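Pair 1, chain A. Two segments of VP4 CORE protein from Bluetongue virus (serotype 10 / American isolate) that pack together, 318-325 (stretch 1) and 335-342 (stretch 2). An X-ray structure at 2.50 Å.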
# COMPACT_ATOMS: atom_id res chain seq x y z
N CYS A 318 29.96 22.04 11.81
CA CYS A 318 28.83 22.60 11.09
C CYS A 318 27.54 22.50 11.93
O CYS A 318 27.53 21.86 12.98
CB CYS A 318 28.65 21.86 9.77
SG CYS A 318 28.03 20.20 9.94
N ILE A 319 26.48 23.13 11.44
CA ILE A 319 25.19 23.10 12.11
C ILE A 319 24.27 22.15 11.34
O ILE A 319 23.92 22.41 10.19
CB ILE A 319 24.58 24.50 12.21
CG1 ILE A 319 25.51 25.43 12.99
CG2 ILE A 319 23.22 24.44 12.87
CD1 ILE A 319 25.32 26.89 12.66
N SER A 320 23.88 21.05 11.98
CA SER A 320 23.21 19.98 11.27
C SER A 320 22.24 19.15 12.11
O SER A 320 22.30 19.14 13.34
CB SER A 320 24.25 19.05 10.63
OG SER A 320 23.63 17.99 9.92
N THR A 321 21.34 18.46 11.41
CA THR A 321 20.59 17.34 11.98
C THR A 321 21.14 16.05 11.36
O THR A 321 21.57 15.15 12.08
CB THR A 321 19.06 17.50 11.73
OG1 THR A 321 18.54 18.60 12.50
CG2 THR A 321 18.31 16.22 12.12
N TYR A 322 21.15 15.97 10.03
CA TYR A 322 21.77 14.85 9.33
C TYR A 322 22.65 15.34 8.20
O TYR A 322 22.46 16.44 7.68
CB TYR A 322 20.72 13.89 8.74
CG TYR A 322 19.73 13.28 9.71
CD1 TYR A 322 18.37 13.45 9.51
CD2 TYR A 322 20.15 12.50 10.79
CE1 TYR A 322 17.44 12.87 10.37
CE2 TYR A 322 19.23 11.93 11.66
CZ TYR A 322 17.88 12.12 11.45
OH TYR A 322 16.97 11.55 12.30
N LEU A 323 23.63 14.52 7.83
CA LEU A 323 24.33 14.66 6.56
C LEU A 323 24.14 13.36 5.79
O LEU A 323 24.36 12.27 6.32
CB LEU A 323 25.82 14.94 6.77
CG LEU A 323 26.25 16.16 7.59
CD1 LEU A 323 27.75 16.10 7.93
CD2 LEU A 323 25.92 17.47 6.89
N PHE A 324 23.69 13.46 4.54
CA PHE A 324 23.54 12.25 3.76
C PHE A 324 23.98 12.33 2.31
O PHE A 324 24.13 13.42 1.76
CB PHE A 324 22.13 11.65 3.87
CG PHE A 324 21.04 12.66 4.01
CD1 PHE A 324 20.89 13.68 3.08
CD2 PHE A 324 20.12 12.54 5.05
CE1 PHE A 324 19.84 14.60 3.21
CE2 PHE A 324 19.07 13.45 5.19
CZ PHE A 324 18.93 14.48 4.26
N PRO A 325 24.20 11.16 1.69
CA PRO A 325 24.61 11.09 0.29
C PRO A 325 23.49 11.56 -0.64
O PRO A 325 22.33 11.60 -0.24
CB PRO A 325 24.90 9.60 0.08
CG PRO A 325 24.99 9.00 1.45
CD PRO A 325 24.07 9.82 2.29
N GLU A 335 30.30 15.77 -2.23
CA GLU A 335 29.32 16.73 -1.75
C GLU A 335 28.14 15.94 -1.19
O GLU A 335 27.68 14.97 -1.79
CB GLU A 335 28.88 17.61 -2.91
CG GLU A 335 27.93 18.71 -2.56
CD GLU A 335 27.60 19.55 -3.77
OE1 GLU A 335 28.48 20.31 -4.21
OE2 GLU A 335 26.46 19.45 -4.29
N LEU A 336 27.68 16.36 -0.02
CA LEU A 336 26.52 15.76 0.61
C LEU A 336 25.45 16.81 0.74
O LEU A 336 25.61 17.93 0.23
CB LEU A 336 26.88 15.22 2.00
CG LEU A 336 28.07 14.27 2.09
CD1 LEU A 336 28.45 14.10 3.53
CD2 LEU A 336 27.80 12.91 1.45
N ARG A 337 24.35 16.46 1.39
CA ARG A 337 23.31 17.42 1.74
C ARG A 337 23.12 17.46 3.24
O ARG A 337 23.19 16.44 3.92
CB ARG A 337 21.99 17.09 1.03
CG ARG A 337 22.00 17.33 -0.47
CD ARG A 337 22.19 18.80 -0.79
NE ARG A 337 22.61 18.99 -2.17
CZ ARG A 337 22.88 20.17 -2.73
NH1 ARG A 337 22.76 21.30 -2.03
NH2 ARG A 337 23.27 20.24 -3.99
N ASN A 338 22.93 18.67 3.75
CA ASN A 338 22.78 18.88 5.17
C ASN A 338 21.32 19.12 5.46
O ASN A 338 20.78 20.16 5.12
CB ASN A 338 23.60 20.09 5.61
CG ASN A 338 23.61 20.28 7.12
OD1 ASN A 338 24.24 21.20 7.62
ND2 ASN A 338 22.92 19.41 7.84
N PHE A 339 20.69 18.12 6.07
CA PHE A 339 19.32 18.28 6.51
C PHE A 339 19.28 18.85 7.93
O PHE A 339 20.00 18.37 8.83
CB PHE A 339 18.53 16.96 6.43
CG PHE A 339 17.16 17.05 7.05
CD1 PHE A 339 16.15 17.78 6.43
CD2 PHE A 339 16.89 16.43 8.26
CE1 PHE A 339 14.89 17.87 7.01
CE2 PHE A 339 15.64 16.51 8.84
CZ PHE A 339 14.64 17.23 8.22
N MET A 340 18.45 19.87 8.12
CA MET A 340 18.33 20.54 9.39
C MET A 340 16.86 20.51 9.80
O MET A 340 16.01 21.07 9.11
CB MET A 340 18.80 22.00 9.29
CG MET A 340 20.27 22.21 8.86
SD MET A 340 20.74 23.95 8.60
CE MET A 340 20.50 24.61 10.23
N ARG A 341 16.57 19.83 10.91
CA ARG A 341 15.22 19.84 11.48
C ARG A 341 15.14 21.00 12.46
O ARG A 341 15.94 21.10 13.39
CB ARG A 341 14.89 18.53 12.17
CG ARG A 341 13.37 18.31 12.34
CD ARG A 341 13.03 18.06 13.78
NE ARG A 341 13.02 19.29 14.56
CZ ARG A 341 13.30 19.37 15.85
NH1 ARG A 341 13.62 18.29 16.54
NH2 ARG A 341 13.27 20.55 16.45
N LEU A 342 14.18 21.88 12.21
CA LEU A 342 14.07 23.11 12.99
C LEU A 342 12.75 23.17 13.73
O LEU A 342 11.94 22.25 13.67
CB LEU A 342 14.22 24.32 12.06
CG LEU A 342 15.47 24.43 11.19
CD1 LEU A 342 15.30 25.53 10.14
CD2 LEU A 342 16.70 24.71 12.05

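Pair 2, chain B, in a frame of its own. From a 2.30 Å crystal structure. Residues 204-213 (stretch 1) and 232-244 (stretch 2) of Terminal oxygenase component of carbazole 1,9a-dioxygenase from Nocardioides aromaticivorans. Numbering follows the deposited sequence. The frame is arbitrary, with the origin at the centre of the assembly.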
# COMPACT_ATOMS: atom_id res chain seq x y z
N LEU B 204 28.90 31.50 2.99
CA LEU B 204 28.52 31.44 4.39
C LEU B 204 29.59 30.88 5.32
O LEU B 204 30.30 29.94 4.97
CB LEU B 204 27.27 30.58 4.56
CG LEU B 204 26.00 30.87 3.77
CD1 LEU B 204 24.90 29.90 4.23
CD2 LEU B 204 25.56 32.31 3.99
N ALA B 205 29.70 31.48 6.50
CA ALA B 205 30.61 30.98 7.52
C ALA B 205 29.56 30.12 8.22
O ALA B 205 28.77 30.63 9.01
CB ALA B 205 31.08 32.10 8.44
N PHE B 206 29.54 28.83 7.91
CA PHE B 206 28.52 27.96 8.47
C PHE B 206 29.10 26.85 9.34
O PHE B 206 29.83 25.99 8.85
CB PHE B 206 27.69 27.36 7.34
CG PHE B 206 26.32 26.92 7.75
CD1 PHE B 206 25.38 27.85 8.18
CD2 PHE B 206 25.97 25.58 7.71
CE1 PHE B 206 24.10 27.44 8.56
CE2 PHE B 206 24.69 25.16 8.09
CZ PHE B 206 23.76 26.10 8.51
N PRO B 207 28.75 26.85 10.63
CA PRO B 207 29.25 25.83 11.56
C PRO B 207 28.55 24.49 11.43
O PRO B 207 27.51 24.38 10.78
CB PRO B 207 29.04 26.48 12.92
CG PRO B 207 27.74 27.19 12.72
CD PRO B 207 27.89 27.82 11.34
N TYR B 208 29.13 23.46 12.04
CA TYR B 208 28.56 22.12 12.02
C TYR B 208 27.47 22.01 13.09
O TYR B 208 26.68 21.07 13.09
CB TYR B 208 29.64 21.06 12.28
CG TYR B 208 30.68 20.98 11.19
CD1 TYR B 208 30.32 21.06 9.84
CD2 TYR B 208 32.03 20.81 11.50
CE1 TYR B 208 31.27 20.96 8.83
CE2 TYR B 208 32.99 20.72 10.49
CZ TYR B 208 32.60 20.80 9.16
OH TYR B 208 33.53 20.74 8.15
N GLY B 209 27.46 22.98 14.00
CA GLY B 209 26.47 22.99 15.06
C GLY B 209 26.64 24.14 16.03
O GLY B 209 27.68 24.80 16.05
N PHE B 210 25.60 24.39 16.83
CA PHE B 210 25.63 25.44 17.84
C PHE B 210 25.35 24.75 19.18
O PHE B 210 24.35 24.06 19.33
CB PHE B 210 24.52 26.47 17.60
CG PHE B 210 24.73 27.32 16.38
CD1 PHE B 210 25.56 28.44 16.42
CD2 PHE B 210 24.08 27.01 15.19
CE1 PHE B 210 25.74 29.24 15.30
CE2 PHE B 210 24.25 27.80 14.06
CZ PHE B 210 25.08 28.92 14.11
N VAL B 211 26.24 24.95 20.14
CA VAL B 211 26.08 24.34 21.46
C VAL B 211 25.83 25.42 22.52
O VAL B 211 26.58 26.40 22.60
CB VAL B 211 27.35 23.55 21.84
CG1 VAL B 211 27.19 22.93 23.23
CG2 VAL B 211 27.61 22.47 20.80
N PRO B 212 24.76 25.26 23.33
CA PRO B 212 24.43 26.24 24.37
C PRO B 212 25.67 26.50 25.22
O PRO B 212 26.28 25.56 25.73
CB PRO B 212 23.33 25.53 25.16
CG PRO B 212 22.66 24.68 24.12
CD PRO B 212 23.82 24.13 23.34
N ALA B 213 26.04 27.77 25.38
CA ALA B 213 27.22 28.14 26.15
C ALA B 213 26.92 28.59 27.58
O ALA B 213 27.82 28.63 28.42
CB ALA B 213 27.99 29.24 25.42
N ARG B 232 19.37 32.10 21.38
CA ARG B 232 20.25 33.24 21.08
C ARG B 232 21.59 32.72 20.58
O ARG B 232 22.61 32.82 21.26
CB ARG B 232 20.44 34.09 22.34
CG ARG B 232 19.17 34.76 22.82
CD ARG B 232 19.48 35.91 23.78
NE ARG B 232 18.53 37.01 23.60
CZ ARG B 232 17.35 37.08 24.19
NH1 ARG B 232 16.97 36.11 25.01
NH2 ARG B 232 16.54 38.10 23.95
N LEU B 233 21.58 32.17 19.37
CA LEU B 233 22.77 31.58 18.77
C LEU B 233 24.02 32.45 18.71
O LEU B 233 25.12 31.99 19.03
CB LEU B 233 22.44 31.07 17.36
CG LEU B 233 21.30 30.05 17.23
CD1 LEU B 233 21.15 29.64 15.77
CD2 LEU B 233 21.57 28.82 18.09
N SER B 234 23.87 33.71 18.32
CA SER B 234 25.01 34.61 18.20
C SER B 234 25.57 35.17 19.50
O SER B 234 26.68 35.70 19.52
CB SER B 234 24.65 35.79 17.29
OG SER B 234 23.61 36.55 17.88
N GLU B 235 24.81 35.06 20.58
CA GLU B 235 25.29 35.60 21.84
C GLU B 235 25.49 34.58 22.95
O GLU B 235 26.37 34.74 23.79
CB GLU B 235 24.34 36.68 22.35
CG GLU B 235 24.15 37.85 21.42
CD GLU B 235 23.10 38.80 21.91
OE1 GLU B 235 21.93 38.36 22.09
OE2 GLU B 235 23.42 39.99 22.13
N ASN B 236 24.68 33.53 22.96
CA ASN B 236 24.80 32.57 24.04
C ASN B 236 25.08 31.13 23.65
O ASN B 236 24.81 30.21 24.41
CB ASN B 236 23.55 32.65 24.92
CG ASN B 236 23.29 34.07 25.40
OD1 ASN B 236 22.69 34.89 24.70
ND2 ASN B 236 23.77 34.38 26.60
N TYR B 237 25.63 30.95 22.45
CA TYR B 237 25.98 29.63 21.96
C TYR B 237 27.42 29.61 21.47
O TYR B 237 28.02 30.65 21.19
CB TYR B 237 25.08 29.20 20.79
CG TYR B 237 23.75 28.59 21.17
CD1 TYR B 237 22.72 29.37 21.68
CD2 TYR B 237 23.51 27.23 20.95
CE1 TYR B 237 21.47 28.81 21.97
CE2 TYR B 237 22.27 26.66 21.23
CZ TYR B 237 21.25 27.45 21.73
OH TYR B 237 20.01 26.90 21.96
N MET B 238 27.96 28.41 21.35
CA MET B 238 29.31 28.23 20.84
C MET B 238 29.15 27.52 19.51
O MET B 238 28.60 26.42 19.46
CB MET B 238 30.12 27.36 21.79
CG MET B 238 31.47 26.96 21.22
SD MET B 238 32.59 28.37 21.01
CE MET B 238 33.04 28.64 22.72
N PRO B 239 29.60 28.14 18.42
CA PRO B 239 29.47 27.47 17.12
C PRO B 239 30.64 26.50 16.96
O PRO B 239 31.74 26.77 17.42
CB PRO B 239 29.52 28.62 16.13
CG PRO B 239 30.49 29.57 16.78
CD PRO B 239 30.09 29.52 18.26
N VAL B 240 30.40 25.36 16.31
CA VAL B 240 31.45 24.37 16.09
C VAL B 240 31.83 24.35 14.61
O VAL B 240 31.03 23.93 13.77
CB VAL B 240 30.97 22.97 16.50
CG1 VAL B 240 32.07 21.94 16.24
CG2 VAL B 240 30.58 22.97 17.96
N PHE B 241 33.04 24.79 14.31
CA PHE B 241 33.52 24.85 12.93
C PHE B 241 34.46 23.72 12.55
O PHE B 241 34.87 23.62 11.40
CB PHE B 241 34.20 26.19 12.67
CG PHE B 241 33.24 27.35 12.56
CD1 PHE B 241 32.45 27.50 11.42
CD2 PHE B 241 33.12 28.27 13.59
CE1 PHE B 241 31.55 28.57 11.31
CE2 PHE B 241 32.22 29.34 13.49
CZ PHE B 241 31.44 29.49 12.36
N GLU B 242 34.80 22.88 13.53
CA GLU B 242 35.68 21.73 13.32
C GLU B 242 35.02 20.48 13.89
O GLU B 242 34.28 20.55 14.87
CB GLU B 242 37.03 21.89 14.03
CG GLU B 242 38.02 22.85 13.39
CD GLU B 242 39.44 22.65 13.92
OE1 GLU B 242 39.62 22.60 15.16
OE2 GLU B 242 40.38 22.56 13.10
N ALA B 243 35.29 19.34 13.28
CA ALA B 243 34.76 18.08 13.77
C ALA B 243 36.00 17.27 14.12
O ALA B 243 36.88 17.07 13.29
CB ALA B 243 33.95 17.38 12.68
N THR B 244 36.07 16.81 15.37
CA THR B 244 37.21 16.02 15.80
C THR B 244 36.75 14.64 16.25
O THR B 244 35.67 14.47 16.82
CB THR B 244 37.97 16.70 16.97
OG1 THR B 244 37.15 16.69 18.15
CG2 THR B 244 38.34 18.14 16.60

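Pair 1 and pair 2 are built on the same short antiparallel ladder with a kink at one end: fourteen central residues superpose with an RMSD of 0.9 Å, and the paired strands run at 155° in pair 1 and 151° in pair 2. Within the ladder, Phe A324 faces Arg A337 as Val B211 faces Met B238, each a hydrogen-bonded pair. Phe A324 N reaches Arg A337 O at 3.1 Å and Arg A337 N returns to Phe A324 O at 3.1 Å; in pair 2, Val B211 N to Met B238 O is 2.9 Å and Met B238 N to Val B211 O is 2.7 Å. One step along, Leu A323 beside Asn A338 matches Phe B210 beside Pro B239, a non-hydrogen-bonded pair. No amide has to point across here, so Pro B239, which has no N-H, gives up no hydrogen bond to this strand.

At the kink, Thr A321 and Tyr B208 coincide, and both turn their backbone N to a carbonyl of the partner strand: Thr A321 N to Phe A339 O is 2.9 Å, Tyr B208 N to Val B240 O 2.6 Å. In pair 1, Phe A339 O also accepts from Tyr A322 N at 2.9 Å.

The first rule concerns the position of Asn A338. Its side chain works as a polar brace, with weak hydrogen bonds from Asn A338 ND2 to Ser A320 OG (2.6 Å) and to Tyr A322 O (3.0 Å). Pair 2 has prolines at the places of Ser A320 and Asn A338 and packs them by apolar contact, Pro B207 CB lying 3.9 Å from Pro B239 CB.

On the other face, Tyr A322 and Phe A324 meet Phe A339, with Tyr A322 CD1 3.6 Å from Phe A339 CD2 and Phe A324 CZ 3.3 Å from Phe A339 CB. Pair 2 scales this down: Gly B209 stands at the place of Tyr A322, and two valines touch at Val B211 CG2 to Val B240 CG2, 4.1 Å.

Pair 2 spends its aromatics elsewhere. Tyr B237, at the place of Leu A336, takes Pro B212 CA over its ring face, 3.9 Å from CA to the ring centroid; the matching Pro A325 CA meets only an aliphatic tip, Leu A336 CD2, at 3.9 Å. Phe B241, in the place of Met A340, starts away from the partner but its ring comes back, receiving Pro B207 CB 3.9 Å from its centroid.

Thr A321 adds a side-chain anchor, Thr A321 OG1 accepting from Arg A341 N over 2.8 Å. Tyr B208 instead lays its ring edge along the backbone, Tyr B208 CD2 standing 3.8 Å from Glu B242 C. The two pairs share most of the ladder's backbone bonds and differ in what fills its faces.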